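Local coordinates for N-carbamoylsarcosine amidase related protein (PDB 3EEF), which is a zinc-binding member of the isochorismatase-like hydrolases that probably hydrolyses N-carbamoylsarcosine to sarcosine, carbon dioxide and ammonia, at residues P3-V8 against L43-V48; I110-L115 against R137-E142. All coordinates share one frame; numbering follows the deposited sequence.

Interaction 1: residues P3-V8 against L43-V48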
ATOM      1  N   PRO A   3       9.835  -3.832 -20.837  1.00 48.94           N
ATOM      2  CA  PRO A   3       8.514  -4.234 -20.465  1.00 46.91           C
ATOM      3  C   PRO A   3       8.452  -5.582 -19.778  1.00 45.48           C
ATOM      4  O   PRO A   3       9.332  -6.440 -19.988  1.00 45.36           O
ATOM      5  CB  PRO A   3       7.818  -4.325 -21.808  1.00 47.80           C
ATOM      6  CG  PRO A   3       8.898  -4.895 -22.706  1.00 49.77           C
ATOM      7  CD  PRO A   3      10.201  -4.348 -22.170  1.00 49.96           C
ATOM      8  N   ALA A   4       7.392  -5.773 -18.981  1.00 41.72           N
ATOM      9  CA  ALA A   4       7.035  -7.092 -18.490  1.00 37.75           C
ATOM     10  C   ALA A   4       5.635  -7.416 -18.925  1.00 38.27           C
ATOM     11  O   ALA A   4       4.791  -6.520 -19.057  1.00 38.77           O
ATOM     12  CB  ALA A   4       7.135  -7.137 -16.990  1.00 36.06           C
ATOM     13  N   LEU A   5       5.375  -8.700 -19.126  1.00 36.21           N
ATOM     14  CA  LEU A   5       4.035  -9.122 -19.520  1.00 38.26           C
ATOM     15  C   LEU A   5       3.267  -9.591 -18.282  1.00 39.31           C
ATOM     16  O   LEU A   5       3.753 -10.429 -17.534  1.00 38.09           O
ATOM     17  CB  LEU A   5       4.101 -10.225 -20.571  1.00 36.01           C
ATOM     18  CG  LEU A   5       2.791 -10.832 -21.026  1.00 39.13           C
ATOM     19  CD1 LEU A   5       1.973  -9.848 -21.936  1.00 30.17           C
ATOM     20  CD2 LEU A   5       3.100 -12.170 -21.709  1.00 33.42           C
ATOM     21  N   VAL A   6       2.092  -9.006 -18.071  1.00 38.65           N
ATOM     22  CA  VAL A   6       1.218  -9.362 -16.963  1.00 37.67           C
ATOM     23  C   VAL A   6       0.002 -10.045 -17.558  1.00 36.88           C
ATOM     24  O   VAL A   6      -0.706  -9.438 -18.360  1.00 36.45           O
ATOM     25  CB  VAL A   6       0.809  -8.128 -16.110  1.00 39.16           C
ATOM     26  CG1 VAL A   6      -0.101  -8.533 -14.969  1.00 35.12           C
ATOM     27  CG2 VAL A   6       2.040  -7.446 -15.555  1.00 35.23           C
ATOM     28  N   VAL A   7      -0.194 -11.317 -17.200  1.00 36.08           N
ATOM     29  CA  VAL A   7      -1.245 -12.154 -17.778  1.00 36.78           C
ATOM     30  C   VAL A   7      -2.362 -12.312 -16.766  1.00 37.95           C
ATOM     31  O   VAL A   7      -2.223 -13.082 -15.789  1.00 38.60           O
ATOM     32  CB  VAL A   7      -0.740 -13.563 -18.161  1.00 38.03           C
ATOM     33  CG1 VAL A   7      -1.823 -14.276 -18.895  1.00 34.32           C
ATOM     34  CG2 VAL A   7       0.547 -13.523 -19.047  1.00 34.14           C
ATOM     35  N   VAL A   8      -3.470 -11.605 -16.996  1.00 36.63           N
ATOM     36  CA  VAL A   8      -4.531 -11.493 -15.974  1.00 38.71           C
ATOM     37  C   VAL A   8      -5.652 -12.570 -16.059  1.00 39.61           C
ATOM     38  O   VAL A   8      -6.363 -12.622 -17.042  1.00 40.04           O
ATOM     39  CB  VAL A   8      -5.187 -10.077 -15.999  1.00 38.65           C
ATOM     40  CG1 VAL A   8      -6.182  -9.928 -14.817  1.00 36.10           C
ATOM     41  CG2 VAL A   8      -4.079  -8.949 -15.984  1.00 31.64           C
ATOM     42  N   LEU A  43      12.281 -11.555 -21.307  1.00 53.11           N
ATOM     43  CA  LEU A  43      11.607 -10.550 -20.473  1.00 51.56           C
ATOM     44  C   LEU A  43      10.638 -11.220 -19.508  1.00 49.47           C
ATOM     45  O   LEU A  43      10.100 -12.276 -19.823  1.00 49.37           O
ATOM     46  CB  LEU A  43      10.860  -9.549 -21.357  1.00 51.58           C
ATOM     47  CG  LEU A  43      11.714  -8.710 -22.314  1.00 52.69           C
ATOM     48  CD1 LEU A  43      10.859  -8.130 -23.405  1.00 48.12           C
ATOM     49  CD2 LEU A  43      12.433  -7.595 -21.555  1.00 52.89           C
ATOM     50  N   PRO A  44      10.372 -10.582 -18.349  1.00 48.32           N
ATOM     51  CA  PRO A  44       9.542 -11.190 -17.322  1.00 46.08           C
ATOM     52  C   PRO A  44       8.087 -11.428 -17.755  1.00 44.62           C
ATOM     53  O   PRO A  44       7.470 -10.586 -18.414  1.00 42.37           O
ATOM     54  CB  PRO A  44       9.590 -10.177 -16.170  1.00 47.30           C
ATOM     55  CG  PRO A  44      10.658  -9.207 -16.509  1.00 49.64           C
ATOM     56  CD  PRO A  44      10.762  -9.209 -17.991  1.00 48.82           C
ATOM     57  N   VAL A  45       7.570 -12.583 -17.365  1.00 45.45           N
ATOM     58  CA  VAL A  45       6.170 -12.947 -17.577  1.00 44.26           C
ATOM     59  C   VAL A  45       5.580 -13.262 -16.219  1.00 43.30           C
ATOM     60  O   VAL A  45       6.126 -14.086 -15.483  1.00 43.57           O
ATOM     61  CB  VAL A  45       6.059 -14.161 -18.456  1.00 45.99           C
ATOM     62  CG1 VAL A  45       4.608 -14.714 -18.425  1.00 42.16           C
ATOM     63  CG2 VAL A  45       6.526 -13.811 -19.891  1.00 43.12           C
ATOM     64  N   VAL A  46       4.487 -12.582 -15.877  1.00 41.39           N
ATOM     65  CA  VAL A  46       3.860 -12.721 -14.580  1.00 39.21           C
ATOM     66  C   VAL A  46       2.369 -13.033 -14.702  1.00 40.17           C
ATOM     67  O   VAL A  46       1.610 -12.242 -15.233  1.00 35.68           O
ATOM     68  CB  VAL A  46       4.003 -11.408 -13.775  1.00 40.29           C
ATOM     69  CG1 VAL A  46       3.368 -11.577 -12.388  1.00 33.54           C
ATOM     70  CG2 VAL A  46       5.492 -10.979 -13.695  1.00 35.02           C
ATOM     71  N   TYR A  47       1.967 -14.182 -14.186  1.00 41.41           N
ATOM     72  CA  TYR A  47       0.577 -14.546 -14.145  1.00 41.95           C
ATOM     73  C   TYR A  47       0.018 -14.060 -12.829  1.00 40.52           C
ATOM     74  O   TYR A  47       0.594 -14.319 -11.781  1.00 39.78           O
ATOM     75  CB  TYR A  47       0.397 -16.067 -14.243  1.00 43.54           C
ATOM     76  CG  TYR A  47       0.829 -16.707 -15.561  1.00 45.51           C
ATOM     77  CD1 TYR A  47      -0.110 -17.081 -16.523  1.00 43.99           C
ATOM     78  CD2 TYR A  47       2.167 -16.956 -15.832  1.00 44.70           C
ATOM     79  CE1 TYR A  47       0.288 -17.686 -17.712  1.00 45.46           C
ATOM     80  CE2 TYR A  47       2.571 -17.548 -17.029  1.00 46.74           C
ATOM     81  CZ  TYR A  47       1.632 -17.914 -17.960  1.00 46.12           C
ATOM     82  OH  TYR A  47       2.046 -18.516 -19.136  1.00 50.04           O
ATOM     83  N   VAL A  48      -1.116 -13.359 -12.898  1.00 40.32           N
ATOM     84  CA  VAL A  48      -1.826 -12.909 -11.722  1.00 39.60           C
ATOM     85  C   VAL A  48      -3.250 -13.515 -11.775  1.00 39.05           C
ATOM     86  O   VAL A  48      -4.035 -13.141 -12.617  1.00 41.13           O
ATOM     87  CB  VAL A  48      -1.828 -11.350 -11.604  1.00 39.39           C
ATOM     88  CG1 VAL A  48      -0.462 -10.828 -11.308  1.00 36.17           C
ATOM     89  CG2 VAL A  48      -2.269 -10.707 -12.885  1.00 43.30           C
TER

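Interaction 2: residues I110-L115 against R137-E142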
ATOM      1  N   ILE A 110      11.592  -2.721 -14.479  1.00 40.31           N
ATOM      2  CA  ILE A 110      10.527  -2.553 -15.476  1.00 38.17           C
ATOM      3  C   ILE A 110       9.946  -1.146 -15.511  1.00 37.24           C
ATOM      4  O   ILE A 110       9.781  -0.522 -14.475  1.00 39.36           O
ATOM      5  CB  ILE A 110       9.370  -3.527 -15.234  1.00 38.08           C
ATOM      6  CG1 ILE A 110       9.850  -4.967 -15.380  1.00 42.45           C
ATOM      7  CG2 ILE A 110       8.224  -3.261 -16.195  1.00 35.95           C
ATOM      8  CD1 ILE A 110      10.614  -5.264 -16.661  1.00 37.00           C
ATOM      9  N   ASP A 111       9.642  -0.649 -16.711  1.00 35.68           N
ATOM     10  CA  ASP A 111       9.003   0.664 -16.840  1.00 38.07           C
ATOM     11  C   ASP A 111       7.701   0.650 -17.664  1.00 36.78           C
ATOM     12  O   ASP A 111       7.011   1.661 -17.761  1.00 38.33           O
ATOM     13  CB  ASP A 111       9.998   1.673 -17.429  1.00 41.54           C
ATOM     14  CG  ASP A 111      10.409   1.314 -18.850  1.00 49.34           C
ATOM     15  OD1 ASP A 111       9.829   0.363 -19.411  1.00 53.88           O
ATOM     16  OD2 ASP A 111      11.315   1.974 -19.393  1.00 62.23           O
ATOM     17  N   THR A 112       7.348  -0.502 -18.232  1.00 38.94           N
ATOM     18  CA  THR A 112       6.167  -0.641 -19.051  1.00 37.98           C
ATOM     19  C   THR A 112       5.540  -1.984 -18.756  1.00 39.04           C
ATOM     20  O   THR A 112       6.254  -3.005 -18.712  1.00 38.63           O
ATOM     21  CB  THR A 112       6.522  -0.589 -20.533  1.00 42.40           C
ATOM     22  OG1 THR A 112       7.231   0.621 -20.794  1.00 44.40           O
ATOM     23  CG2 THR A 112       5.248  -0.634 -21.440  1.00 38.70           C
ATOM     24  N   VAL A 113       4.225  -1.999 -18.551  1.00 36.53           N
ATOM     25  CA  VAL A 113       3.516  -3.265 -18.402  1.00 37.25           C
ATOM     26  C   VAL A 113       2.743  -3.550 -19.647  1.00 36.78           C
ATOM     27  O   VAL A 113       2.105  -2.663 -20.221  1.00 38.07           O
ATOM     28  CB  VAL A 113       2.550  -3.288 -17.165  1.00 38.37           C
ATOM     29  CG1 VAL A 113       3.382  -3.286 -15.858  1.00 33.64           C
ATOM     30  CG2 VAL A 113       1.567  -2.147 -17.212  1.00 35.00           C
ATOM     31  N   VAL A 114       2.835  -4.781 -20.106  1.00 36.68           N
ATOM     32  CA  VAL A 114       1.984  -5.223 -21.219  1.00 37.07           C
ATOM     33  C   VAL A 114       0.930  -6.114 -20.648  1.00 35.83           C
ATOM     34  O   VAL A 114       1.249  -7.090 -19.973  1.00 37.72           O
ATOM     35  CB  VAL A 114       2.772  -5.994 -22.278  1.00 39.15           C
ATOM     36  CG1 VAL A 114       1.845  -6.378 -23.423  1.00 31.83           C
ATOM     37  CG2 VAL A 114       3.930  -5.137 -22.763  1.00 36.27           C
ATOM     38  N   LEU A 115      -0.322  -5.766 -20.894  1.00 38.73           N
ATOM     39  CA  LEU A 115      -1.468  -6.414 -20.228  1.00 40.50           C
ATOM     40  C   LEU A 115      -2.278  -7.282 -21.189  1.00 41.29           C
ATOM     41  O   LEU A 115      -2.697  -6.829 -22.237  1.00 40.42           O
ATOM     42  CB  LEU A 115      -2.405  -5.347 -19.648  1.00 38.65           C
ATOM     43  CG  LEU A 115      -1.843  -4.412 -18.603  1.00 39.34           C
ATOM     44  CD1 LEU A 115      -2.904  -3.381 -18.185  1.00 35.07           C
ATOM     45  CD2 LEU A 115      -1.358  -5.221 -17.402  1.00 39.46           C
ATOM     46  N   ARG A 137       4.335   2.767 -17.787  1.00 42.44           N
ATOM     47  CA  ARG A 137       3.596   2.932 -19.054  1.00 42.16           C
ATOM     48  C   ARG A 137       2.818   1.658 -19.306  1.00 41.80           C
ATOM     49  O   ARG A 137       3.173   0.583 -18.793  1.00 39.74           O
ATOM     50  CB  ARG A 137       4.514   3.206 -20.243  1.00 44.37           C
ATOM     51  CG  ARG A 137       5.310   4.509 -20.144  1.00 47.00           C
ATOM     52  CD  ARG A 137       4.428   5.773 -20.258  1.00 51.43           C
ATOM     53  NE  ARG A 137       3.539   5.771 -21.434  1.00 56.15           N
ATOM     54  CZ  ARG A 137       3.928   5.857 -22.723  1.00 67.12           C
ATOM     55  NH1 ARG A 137       5.218   5.946 -23.053  1.00 67.83           N
ATOM     56  NH2 ARG A 137       3.008   5.856 -23.703  1.00 64.13           N
ATOM     57  N   ILE A 138       1.743   1.786 -20.093  1.00 41.20           N
ATOM     58  CA  ILE A 138       0.802   0.705 -20.270  1.00 36.64           C
ATOM     59  C   ILE A 138       0.549   0.373 -21.735  1.00 36.42           C
ATOM     60  O   ILE A 138       0.272   1.265 -22.534  1.00 38.31           O
ATOM     61  CB  ILE A 138      -0.560   1.032 -19.616  1.00 37.64           C
ATOM     62  CG1 ILE A 138      -0.385   1.312 -18.097  1.00 44.16           C
ATOM     63  CG2 ILE A 138      -1.556  -0.136 -19.876  1.00 28.00           C
ATOM     64  CD1 ILE A 138      -1.538   2.113 -17.385  1.00 30.32           C
ATOM     65  N   ILE A 139       0.597  -0.919 -22.056  1.00 32.39           N
ATOM     66  CA  ILE A 139       0.260  -1.432 -23.357  1.00 36.58           C
ATOM     67  C   ILE A 139      -0.743  -2.533 -23.129  1.00 37.92           C
ATOM     68  O   ILE A 139      -0.586  -3.327 -22.201  1.00 38.37           O
ATOM     69  CB  ILE A 139       1.525  -2.045 -24.064  1.00 37.64           C
ATOM     70  CG1 ILE A 139       2.579  -0.947 -24.301  1.00 41.90           C
ATOM     71  CG2 ILE A 139       1.156  -2.776 -25.375  1.00 37.23           C
ATOM     72  CD1 ILE A 139       3.905  -1.474 -24.887  1.00 43.82           C
ATOM     73  N   VAL A 140      -1.772  -2.572 -23.968  1.00 39.08           N
ATOM     74  CA  VAL A 140      -2.774  -3.622 -23.953  1.00 39.48           C
ATOM     75  C   VAL A 140      -2.852  -4.319 -25.322  1.00 40.68           C
ATOM     76  O   VAL A 140      -2.891  -3.668 -26.344  1.00 41.36           O
ATOM     77  CB  VAL A 140      -4.146  -3.027 -23.614  1.00 41.46           C
ATOM     78  CG1 VAL A 140      -5.180  -4.145 -23.416  1.00 34.31           C
ATOM     79  CG2 VAL A 140      -4.040  -2.175 -22.377  1.00 36.25           C
ATOM     80  N   VAL A 141      -2.842  -5.647 -25.330  1.00 43.05           N
ATOM     81  CA  VAL A 141      -2.943  -6.425 -26.559  1.00 41.61           C
ATOM     82  C   VAL A 141      -4.397  -6.771 -26.849  1.00 40.59           C
ATOM     83  O   VAL A 141      -4.879  -7.779 -26.371  1.00 40.23           O
ATOM     84  CB  VAL A 141      -2.090  -7.695 -26.448  1.00 44.90           C
ATOM     85  CG1 VAL A 141      -2.079  -8.490 -27.767  1.00 41.27           C
ATOM     86  CG2 VAL A 141      -0.683  -7.301 -26.028  1.00 41.11           C
ATOM     87  N   GLU A 142      -5.073  -5.929 -27.639  1.00 42.39           N
ATOM     88  CA  GLU A 142      -6.524  -5.990 -27.822  1.00 45.12           C
ATOM     89  C   GLU A 142      -7.091  -7.386 -28.080  1.00 46.39           C
ATOM     90  O   GLU A 142      -8.079  -7.765 -27.463  1.00 47.95           O
ATOM     91  CB  GLU A 142      -7.007  -5.016 -28.909  1.00 45.87           C
ATOM     92  CG  GLU A 142      -6.458  -5.259 -30.320  1.00 54.16           C
ATOM     93  CD  GLU A 142      -6.954  -4.240 -31.378  1.00 58.97           C
ATOM     94  OE1 GLU A 142      -7.835  -3.397 -31.103  1.00 58.02           O
ATOM     95  OE2 GLU A 142      -6.442  -4.284 -32.514  1.00 67.15           O
TER

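Interaction 1: residues P3-V8 against L43-V48
Val7 and Tyr47 show how two parallel strands can pair side chains as well as backbones. The two run alongside each other from the same face of the sheet; Val7 CB comes within 3.9 Å of Tyr47 CD1, Val7 CG1 borders Tyr47 CD1 and CE1, and Val7 CG2 lies over one face of the ring. On the other face of the sheet Val6 CG1, anti to its backbone N (chi1 180°), reaches diagonally past its own bridge partner to Val48 CG2 at 3.7 Å. That same Val48 branch, flanked by both backbone substituents of its CA, also meets Val8 CG2, so one methyl serves two valines of the 3-8 strand. Where 43-48 is still loop, the Leu43 methyls pack on the ring of Pro3, Leu43 CD1 lying 3.8 Å from Pro3 CG, and Pro44 CB faces Ala4 CB.

Between the two faces runs a regular parallel hydrogen-bond pattern: Leu5 N gives to Pro44 O, Val46 N to Leu5 O at 2.8 Å, Val7 N to Val46 O, and Val48 N to Val7 O at 3.1 Å. The last donor is tilted 35° from the carbonyl plane. A CA-H...O contact from Val6 CA to Val46 O, 3.4 Å, adds to the grip on that carbonyl.

Strand 3-8 is central in the parallel sheet of this isochorismatase-type alpha/beta fold, with strand 112-116 along its other edge. Helix 22-40 covers Leu5 and Tyr47 through Val34, Phe38 and Arg39, whereas helix 101-107 packs against Ala4 and Val46 on the opposite face.

Interaction 2: residues I110-L115 against R137-E142
Val114 and Val141 meet in the close-packed apolar part of this contact, Val114 CG1 lying 3.7 Å from Val141 CG2 as the two side chains cross. The other branch of Val114 rests against Ile139 CB, and Ile139 extends CD1 back to Thr112 CG2 at 3.8 Å. On the opposite face Leu115 CD1 touches Ile138 CG2, and helix 123-133 lies over both residues, completing the beta-alpha-beta crossover that joins the two parallel strands.

The edge at Asp111 and Arg137, both partly exposed, is more open. Bends at chi2 (-69°) and chi3 (-51°) turn Arg137 CD and then NE. The guanidinium stands off strand 112-116, and Arg137 NE lies close to Arg60 NE of a neighbouring subunit, a like-charge approach that may be unfavourable unless screened. Asp111 OD1 is held by the Lys2 backbone N and by Thr112 OG1, which approaches from above the carboxylate plane.

The backbone grip runs the other way: Arg137 N to Asp111 O is firm at 2.9 Å, Val113 N to Arg137 O, Ile139 N to Val113 O and Leu115 N to Ile139 O follow, and Val141 N to Leu115 O, 3.3 Å, is weak. Cohesion thus rests on main-chain polarity and branched aliphatic side chains.

How the interactions relate
Interactions 1 and 2 belong to one six-stranded parallel sheet, and their centres lie about 9 Å apart. They are in series along the chain: 3-8 pairs with 43-48 before 110-115 pairs with 137-142. Strands 3-8 and 112-116 are neighbours, joined by probable hydrogen bonds from Val114 N to Ala4 O and from Val6 N to Val114 O, both 2.8 Å, so the two pairings form four consecutive strands of the sheet. Interaction 1 is the one near the metal: strand 45-50 ends at Asp50, a zinc ligand, and the Val8 side chain is about 9 Å from the zinc ion. Interaction 2 extends the sheet away from that site.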